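Local coordinates for protein transcriptional regulator (Streptococcus dysgalactiae, PDB 4YV9) that probably regulates transcription in quorum sensing by binding DNA through a helix-turn-helix domain and SHP pheromone peptides through a C-terminal repeat domain, at residues B[6-9]-B[10-13]; B[123-126]-B[127-131]; B[211-214]-B[215-218]. All blocks are in the same frame, centred on the assembly; numbering follows the deposited sequence.

Interaction 1 (B[6-9]-B[10-13]); sequences GKTL and RRLR. With SO4 (sulfate ion), chain M.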
loop_
_atom_site.group_PDB
_atom_site.type_symbol
_atom_site.label_atom_id
_atom_site.label_comp_id
_atom_site.label_asym_id
_atom_site.label_seq_id
_atom_site.Cartn_x
_atom_site.Cartn_y
_atom_site.Cartn_z
ATOM N N GLY B 6 -1.854 24.864 9.254
ATOM C CA GLY B 6 -2.321 25.877 8.321
ATOM C C GLY B 6 -1.230 26.176 7.317
ATOM O O GLY B 6 -1.473 26.398 6.131
ATOM N N LYS B 7 -0.005 26.168 7.817
ATOM C CA LYS B 7 1.167 26.307 6.973
ATOM C C LYS B 7 1.213 25.273 5.850
ATOM O O LYS B 7 1.520 25.584 4.700
ATOM C CB LYS B 7 2.413 26.172 7.823
ATOM C CG LYS B 7 3.688 26.207 7.033
ATOM C CD LYS B 7 3.906 27.541 6.334
ATOM C CE LYS B 7 5.411 27.741 6.051
ATOM N NZ LYS B 7 6.016 26.683 5.175
ATOM N N THR B 8 0.922 24.031 6.201
ATOM C CA THR B 8 0.967 22.957 5.227
ATOM C C THR B 8 -0.187 23.086 4.236
ATOM O O THR B 8 0.000 22.921 3.033
ATOM C CB THR B 8 0.935 21.598 5.913
ATOM O OG1 THR B 8 2.046 21.508 6.819
ATOM C CG2 THR B 8 1.023 20.490 4.878
ATOM N N LEU B 9 -1.381 23.401 4.730
ATOM C CA LEU B 9 -2.501 23.684 3.830
ATOM C C LEU B 9 -2.154 24.776 2.813
ATOM O O LEU B 9 -2.383 24.629 1.610
ATOM C CB LEU B 9 -3.748 24.113 4.614
ATOM C CG LEU B 9 -4.896 24.505 3.676
ATOM C CD1 LEU B 9 -5.324 23.294 2.849
ATOM C CD2 LEU B 9 -6.083 25.087 4.431
ATOM N N ARG B 10 -1.611 25.877 3.308
ATOM C CA ARG B 10 -1.199 26.982 2.451
ATOM C C ARG B 10 -0.244 26.516 1.361
ATOM O O ARG B 10 -0.415 26.857 0.198
ATOM C CB ARG B 10 -0.537 28.080 3.285
ATOM C CG ARG B 10 0.069 29.220 2.481
ATOM C CD ARG B 10 0.722 30.233 3.426
ATOM N NE ARG B 10 1.777 31.012 2.779
ATOM C CZ ARG B 10 2.473 31.980 3.375
ATOM N NH1 ARG B 10 2.229 32.295 4.641
ATOM N NH2 ARG B 10 3.416 32.632 2.706
ATOM N N ARG B 11 0.774 25.758 1.761
ATOM C CA ARG B 11 1.773 25.261 0.827
ATOM C C ARG B 11 1.148 24.361 -0.232
ATOM O O ARG B 11 1.437 24.479 -1.417
ATOM C CB ARG B 11 2.866 24.496 1.573
ATOM C CG ARG B 11 3.958 23.934 0.672
ATOM C CD ARG B 11 5.105 23.337 1.480
ATOM N NE ARG B 11 4.685 22.195 2.287
ATOM C CZ ARG B 11 4.640 20.942 1.844
ATOM N NH1 ARG B 11 4.985 20.662 0.592
ATOM N NH2 ARG B 11 4.244 19.968 2.654
ATOM N N LEU B 12 0.298 23.447 0.198
ATOM C CA LEU B 12 -0.304 22.516 -0.750
ATOM C C LEU B 12 -1.261 23.242 -1.705
ATOM O O LEU B 12 -1.267 22.992 -2.911
ATOM C CB LEU B 12 -1.017 21.398 0.003
ATOM C CG LEU B 12 -0.076 20.452 0.748
ATOM C CD1 LEU B 12 -0.851 19.593 1.721
ATOM C CD2 LEU B 12 0.677 19.574 -0.229
ATOM N N ARG B 13 -2.043 24.166 -1.162
ATOM C CA ARG B 13 -2.983 24.951 -1.960
ATOM C C ARG B 13 -2.303 25.855 -2.990
ATOM O O ARG B 13 -2.664 25.843 -4.164
ATOM C CB ARG B 13 -3.867 25.813 -1.056
ATOM C CG ARG B 13 -4.706 26.806 -1.839
ATOM C CD ARG B 13 -5.402 27.862 -0.956
ATOM N NE ARG B 13 -4.478 28.715 -0.205
ATOM C CZ ARG B 13 -3.857 29.785 -0.699
ATOM N NH1 ARG B 13 -4.042 30.145 -1.965
ATOM N NH2 ARG B 13 -3.042 30.496 0.077
HETATM S S SO4 M . -2.090 33.088 -2.622
HETATM O O1 SO4 M . -2.009 32.542 -1.270
HETATM O O2 SO4 M . -1.019 32.545 -3.457
HETATM O O3 SO4 M . -3.376 32.735 -3.225
HETATM O O4 SO4 M . -1.963 34.540 -2.555
HETATM O O HOH W 1 4.731 22.677 5.208
#

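Interaction 2 (B[123-126]-B[127-131]); sequences SEEE and VTRLT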
loop_
_atom_site.group_PDB
_atom_site.type_symbol
_atom_site.label_atom_id
_atom_site.label_comp_id
_atom_site.label_asym_id
_atom_site.label_seq_id
_atom_site.Cartn_x
_atom_site.Cartn_y
_atom_site.Cartn_z
ATOM N N SER B 123 5.756 -14.320 29.157
ATOM C CA SER B 123 5.169 -15.416 29.926
ATOM C C SER B 123 3.899 -15.926 29.242
ATOM O O SER B 123 3.301 -15.220 28.419
ATOM C CB SER B 123 4.836 -14.962 31.346
ATOM O OG SER B 123 3.681 -14.134 31.324
ATOM N N GLU B 124 3.494 -17.144 29.584
ATOM C CA GLU B 124 2.227 -17.682 29.101
ATOM C C GLU B 124 1.075 -16.766 29.478
ATOM O O GLU B 124 0.145 -16.567 28.689
ATOM C CB GLU B 124 1.974 -19.078 29.672
ATOM C CG GLU B 124 2.757 -20.189 29.015
ATOM C CD GLU B 124 2.349 -21.556 29.539
ATOM O OE1 GLU B 124 1.740 -21.616 30.631
ATOM O OE2 GLU B 124 2.635 -22.567 28.863
ATOM N N GLU B 125 1.133 -16.203 30.684
ATOM C CA GLU B 125 0.065 -15.316 31.116
ATOM C C GLU B 125 0.040 -14.013 30.309
ATOM O O GLU B 125 -1.036 -13.513 29.982
ATOM C CB GLU B 125 0.171 -15.016 32.613
ATOM C CG GLU B 125 -0.934 -14.085 33.105
ATOM C CD GLU B 125 -1.224 -14.231 34.590
ATOM O OE1 GLU B 125 -0.266 -14.392 35.376
ATOM O OE2 GLU B 125 -2.419 -14.198 34.966
ATOM N N GLU B 126 1.216 -13.471 29.983
ATOM C CA GLU B 126 1.303 -12.264 29.153
ATOM C C GLU B 126 0.714 -12.509 27.777
ATOM O O GLU B 126 -0.049 -11.694 27.262
ATOM C CB GLU B 126 2.762 -11.795 29.010
ATOM C CG GLU B 126 3.280 -11.002 30.192
ATOM C CD GLU B 126 4.790 -10.780 30.152
ATOM O OE1 GLU B 126 5.521 -11.698 29.725
ATOM O OE2 GLU B 126 5.241 -9.687 30.553
ATOM N N VAL B 127 1.097 -13.633 27.179
ATOM C CA VAL B 127 0.641 -13.996 25.848
ATOM C C VAL B 127 -0.881 -14.145 25.858
ATOM O O VAL B 127 -1.577 -13.649 24.967
ATOM C CB VAL B 127 1.300 -15.317 25.369
ATOM C CG1 VAL B 127 0.682 -15.782 24.066
ATOM C CG2 VAL B 127 2.807 -15.132 25.212
ATOM N N THR B 128 -1.380 -14.811 26.891
ATOM C CA THR B 128 -2.810 -15.032 27.044
ATOM C C THR B 128 -3.593 -13.722 27.176
ATOM O O THR B 128 -4.679 -13.603 26.618
ATOM C CB THR B 128 -3.089 -15.940 28.252
ATOM O OG1 THR B 128 -2.537 -17.239 27.988
ATOM C CG2 THR B 128 -4.587 -16.074 28.499
ATOM N N ARG B 129 -3.051 -12.734 27.887
ATOM C CA ARG B 129 -3.714 -11.427 27.943
ATOM C C ARG B 129 -3.787 -10.817 26.553
ATOM O O ARG B 129 -4.783 -10.183 26.189
ATOM C CB ARG B 129 -2.999 -10.462 28.897
ATOM C CG ARG B 129 -3.173 -10.806 30.370
ATOM C CD ARG B 129 -2.798 -9.642 31.272
ATOM N NE ARG B 129 -1.405 -9.234 31.130
ATOM C CZ ARG B 129 -0.401 -9.757 31.827
ATOM N NH1 ARG B 129 -0.632 -10.718 32.711
ATOM N NH2 ARG B 129 0.838 -9.316 31.645
ATOM N N LEU B 130 -2.738 -11.021 25.767
ATOM C CA LEU B 130 -2.704 -10.494 24.412
ATOM C C LEU B 130 -3.688 -11.220 23.495
ATOM O O LEU B 130 -4.391 -10.579 22.726
ATOM C CB LEU B 130 -1.289 -10.582 23.826
ATOM C CG LEU B 130 -1.201 -10.114 22.373
ATOM C CD1 LEU B 130 -1.477 -8.632 22.284
ATOM C CD2 LEU B 130 0.137 -10.437 21.752
ATOM N N THR B 131 -3.727 -12.550 23.554
ATOM C CA THR B 131 -4.634 -13.288 22.674
ATOM C C THR B 131 -6.095 -13.010 23.065
ATOM O O THR B 131 -6.965 -12.888 22.195
ATOM C CB THR B 131 -4.349 -14.814 22.676
ATOM O OG1 THR B 131 -4.440 -15.350 24.004
ATOM C CG2 THR B 131 -2.967 -15.091 22.108
#

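Interaction 3 (B[211-214]-B[215-218]); sequences IEFL and LRDE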
loop_
_atom_site.group_PDB
_atom_site.type_symbol
_atom_site.label_atom_id
_atom_site.label_comp_id
_atom_site.label_asym_id
_atom_site.label_seq_id
_atom_site.Cartn_x
_atom_site.Cartn_y
_atom_site.Cartn_z
ATOM N N ILE B 211 -6.160 -17.589 1.087
ATOM C CA ILE B 211 -5.037 -16.892 0.467
ATOM C C ILE B 211 -5.311 -16.661 -1.019
ATOM O O ILE B 211 -5.038 -15.592 -1.543
ATOM C CB ILE B 211 -3.716 -17.658 0.662
ATOM C CG1 ILE B 211 -3.265 -17.565 2.130
ATOM C CG2 ILE B 211 -2.619 -17.082 -0.232
ATOM C CD1 ILE B 211 -2.277 -18.690 2.556
ATOM N N GLU B 212 -5.879 -17.653 -1.691
ATOM C CA GLU B 212 -6.208 -17.494 -3.102
ATOM C C GLU B 212 -7.193 -16.349 -3.280
ATOM O O GLU B 212 -7.081 -15.568 -4.232
ATOM C CB GLU B 212 -6.793 -18.783 -3.679
ATOM C CG GLU B 212 -5.778 -19.891 -3.818
ATOM C CD GLU B 212 -6.408 -21.216 -4.212
ATOM O OE1 GLU B 212 -7.646 -21.361 -4.089
ATOM O OE2 GLU B 212 -5.656 -22.108 -4.651
ATOM N N PHE B 213 -8.158 -16.257 -2.366
ATOM C CA PHE B 213 -9.151 -15.194 -2.434
ATOM C C PHE B 213 -8.501 -13.829 -2.196
ATOM O O PHE B 213 -8.808 -12.871 -2.894
ATOM C CB PHE B 213 -10.270 -15.431 -1.424
ATOM C CG PHE B 213 -11.327 -14.378 -1.453
ATOM C CD1 PHE B 213 -12.120 -14.212 -2.575
ATOM C CD2 PHE B 213 -11.515 -13.530 -0.374
ATOM C CE1 PHE B 213 -13.095 -13.224 -2.616
ATOM C CE2 PHE B 213 -12.489 -12.544 -0.411
ATOM C CZ PHE B 213 -13.275 -12.395 -1.531
ATOM N N LEU B 214 -7.603 -13.753 -1.215
ATOM C CA LEU B 214 -6.929 -12.503 -0.875
ATOM C C LEU B 214 -6.002 -12.031 -1.996
ATOM O O LEU B 214 -5.739 -10.838 -2.122
ATOM C CB LEU B 214 -6.113 -12.653 0.416
ATOM C CG LEU B 214 -6.830 -12.846 1.753
ATOM C CD1 LEU B 214 -5.798 -13.236 2.797
ATOM C CD2 LEU B 214 -7.587 -11.599 2.195
ATOM N N LEU B 215 -5.502 -12.958 -2.807
ATOM C CA LEU B 215 -4.571 -12.586 -3.874
ATOM C C LEU B 215 -5.251 -12.249 -5.197
ATOM O O LEU B 215 -4.614 -11.701 -6.092
ATOM C CB LEU B 215 -3.546 -13.697 -4.105
ATOM C CG LEU B 215 -2.456 -13.839 -3.064
ATOM C CD1 LEU B 215 -1.724 -15.162 -3.281
ATOM C CD2 LEU B 215 -1.476 -12.634 -3.126
ATOM N N ARG B 216 -6.543 -12.546 -5.306
ATOM C CA ARG B 216 -7.316 -12.283 -6.514
ATOM C C ARG B 216 -7.347 -10.795 -6.899
ATOM O O ARG B 216 -7.529 -9.929 -6.051
ATOM C CB ARG B 216 -8.749 -12.804 -6.318
ATOM C CG ARG B 216 -9.538 -13.016 -7.595
ATOM C CD ARG B 216 -10.624 -14.085 -7.418
ATOM N NE ARG B 216 -10.059 -15.429 -7.273
ATOM C CZ ARG B 216 -10.194 -16.197 -6.193
ATOM N NH1 ARG B 216 -10.886 -15.769 -5.145
ATOM N NH2 ARG B 216 -9.642 -17.403 -6.162
ATOM N N ASP B 217 -7.190 -10.520 -8.190
ATOM C CA ASP B 217 -7.188 -9.161 -8.722
ATOM C C ASP B 217 -6.237 -8.240 -7.955
ATOM O O ASP B 217 -6.533 -7.071 -7.746
ATOM C CB ASP B 217 -8.613 -8.589 -8.727
ATOM C CG ASP B 217 -9.506 -9.267 -9.758
ATOM O OD1 ASP B 217 -8.967 -9.887 -10.701
ATOM O OD2 ASP B 217 -10.748 -9.173 -9.635
ATOM N N GLU B 218 -5.085 -8.773 -7.548
ATOM C CA GLU B 218 -4.063 -7.987 -6.867
ATOM C C GLU B 218 -2.723 -8.196 -7.566
ATOM O O GLU B 218 -2.592 -9.085 -8.405
ATOM C CB GLU B 218 -3.940 -8.373 -5.384
ATOM C CG GLU B 218 -5.197 -8.161 -4.543
ATOM C CD GLU B 218 -5.456 -6.703 -4.192
ATOM O OE1 GLU B 218 -4.609 -5.841 -4.517
ATOM O OE2 GLU B 218 -6.524 -6.422 -3.602
HETATM O O HOH W 2 -8.747 -9.968 -3.558
#

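Interaction 1 (B[6-9]-B[10-13])
T8 lays its methyl beside the side chain of L12 one helical turn on, the two pointing the same way, with T8 CG2 3.8 Å from L12 CD1. The same methyl meets the end of R11 obliquely, CG2 of T8 lying 3.9 Å from R11 NH2. Placing CG2 anti to the backbone N (OG1 chi1 -58°) gives the carbon branch of T8 to these neighbours, while OG1 goes to H66. T8 and L12 both pack on F62 and T65 of helix 59-66, offering it carbon while the T8 hydroxyl keeps its polar partner. This is the first helix of the helix-turn-helix domain, its backbone held by regular i to i+4 bonds such as L12 N to T8 O at 2.9 Å. R11 bends at chi3 (63°), its NE giving a proton to a water 3.0 Å away that also makes a weak bond with T8 OG1; its NH2 binds T65 and its NH1 reaches Q139 of the second subunit. L9 faces the domain interior, against F36, L51 and L52. On R13 the long arm carries a flat cation to a sulfate, probably from the crystallisation liquor: the ion lies at the guanidinium edge, in its plane, with NH2 2.7 Å from sulfate O1 and NH1 3.0 Å from sulfate O3. Q14 binds this sulfate too, E37 takes R13 NE in a salt bridge, and NH1 also binds V18 O.

Interaction 2 (B[123-126]-B[127-131])
A capping box starts helix 124-136 in the C-terminal repeat domain: S123 is the N-cap, its OG accepting from E126 N at 2.9 Å, and the carboxylate of E126 folds back so that OE1 accepts from S123 N at 2.7 Å through its anti lone pair. With CG beside its own backbone N (chi1 -81°), E126 can reach back, and its OE2 still meets K110 in a salt bridge. Serine is short enough for OG to take E126 N, and glutamate long enough to return to S123 N, two N-H groups without an i-4 carbonyl in the helix. One turn on, T128 brings its hydroxyl to the backbone: OG1 donates to E124 O at 2.9 Å, from the opposite face of that carbonyl to T128 N. R129 bends at chi3 and lies over the first turn, with E126 CA against one face of its guanidinium. Its NH1 touches E125 CG at 3.4 Å and its NH2 touches E126 CG at 3.3 Å. The carboxylates stay beyond salt-bridge range, and R129 NE pairs instead with D103. Both acidic groups therefore probably attract R129 diffusely, and probably also interact favourably with the positive end of the helix dipole.

Interaction 3 (B[211-214]-B[215-218])
L215 packs against I211 on the buried side of this helix end, the two side chains lying alongside and pointing the same way, with I211 CG2 3.7 Å from L215 CD1. The methyl CG2 of I211 is the branch anti to its backbone N (CG1 chi1 -72°), which sets it next to L215, while the side chain as a whole packs on S188, I189 and L192 of helix 179-197. F227 of helix 221-236 touches both residues, so branched aliphatic groups suit a place enclosed by neighbouring helices. L214 turns to F171 and T185.

The other side is exposed, and F213 and R216 there also touch a crystal neighbour, which may influence their pose. R216, bent at chi3, doubles back over the last turn and crosses F213 at about a right angle, with their planes 49° apart. Its NH1 meets the ring at the edge, 3.2 Å from F213 CD1, not as a cation-pi stack. One face of the guanidinium lies over the carbonyl oxygen E212 O, 3.7 Å from R216 CZ.

Helix 201-215 gives way here to a type II beta turn from L215 to E218, closed by a weak bond from E218 N to L215 O, which leads toward helix 221-236 in the C-terminal domain, of the TPR clan. The backbone bonds fray accordingly: L215 N still reaches I211 O at 3.0 Å, but R216 N makes only weak bonds, to E212 O and F213 O. A water donates to F213 O at 3.0 Å and to R216 O at 2.8 Å, though it has more acceptors in reach than protons. E218 puts CG 3.6 Å from L214 O and sends its buried carboxylate to K181 and K178, whose positive charges would stabilise it as an anion. D217 packs on a modified side chain of the bound peptide.

In the fold
All three contacts are local, between residues a few positions apart in or at the end of a helix, and none touches another: the centres of interactions 1 and 2 lie about 46 Å apart, on opposite sides of the chain's centre. Interaction 1, in the DNA-binding domain, is mostly buried and runs along the first turns of helix 6-15, whereas interactions 2 and 3 are partly buried and mark a helix beginning and a helix end in the C-terminal domain. Acidic and hydroxyl groups cap the N-terminus at 123-131, while weak bonds and a water accompany the C-terminus at 211-218. Interaction 1 reaches the second subunit, interaction 2 touches no other chain, and interaction 3 borders the bound peptide.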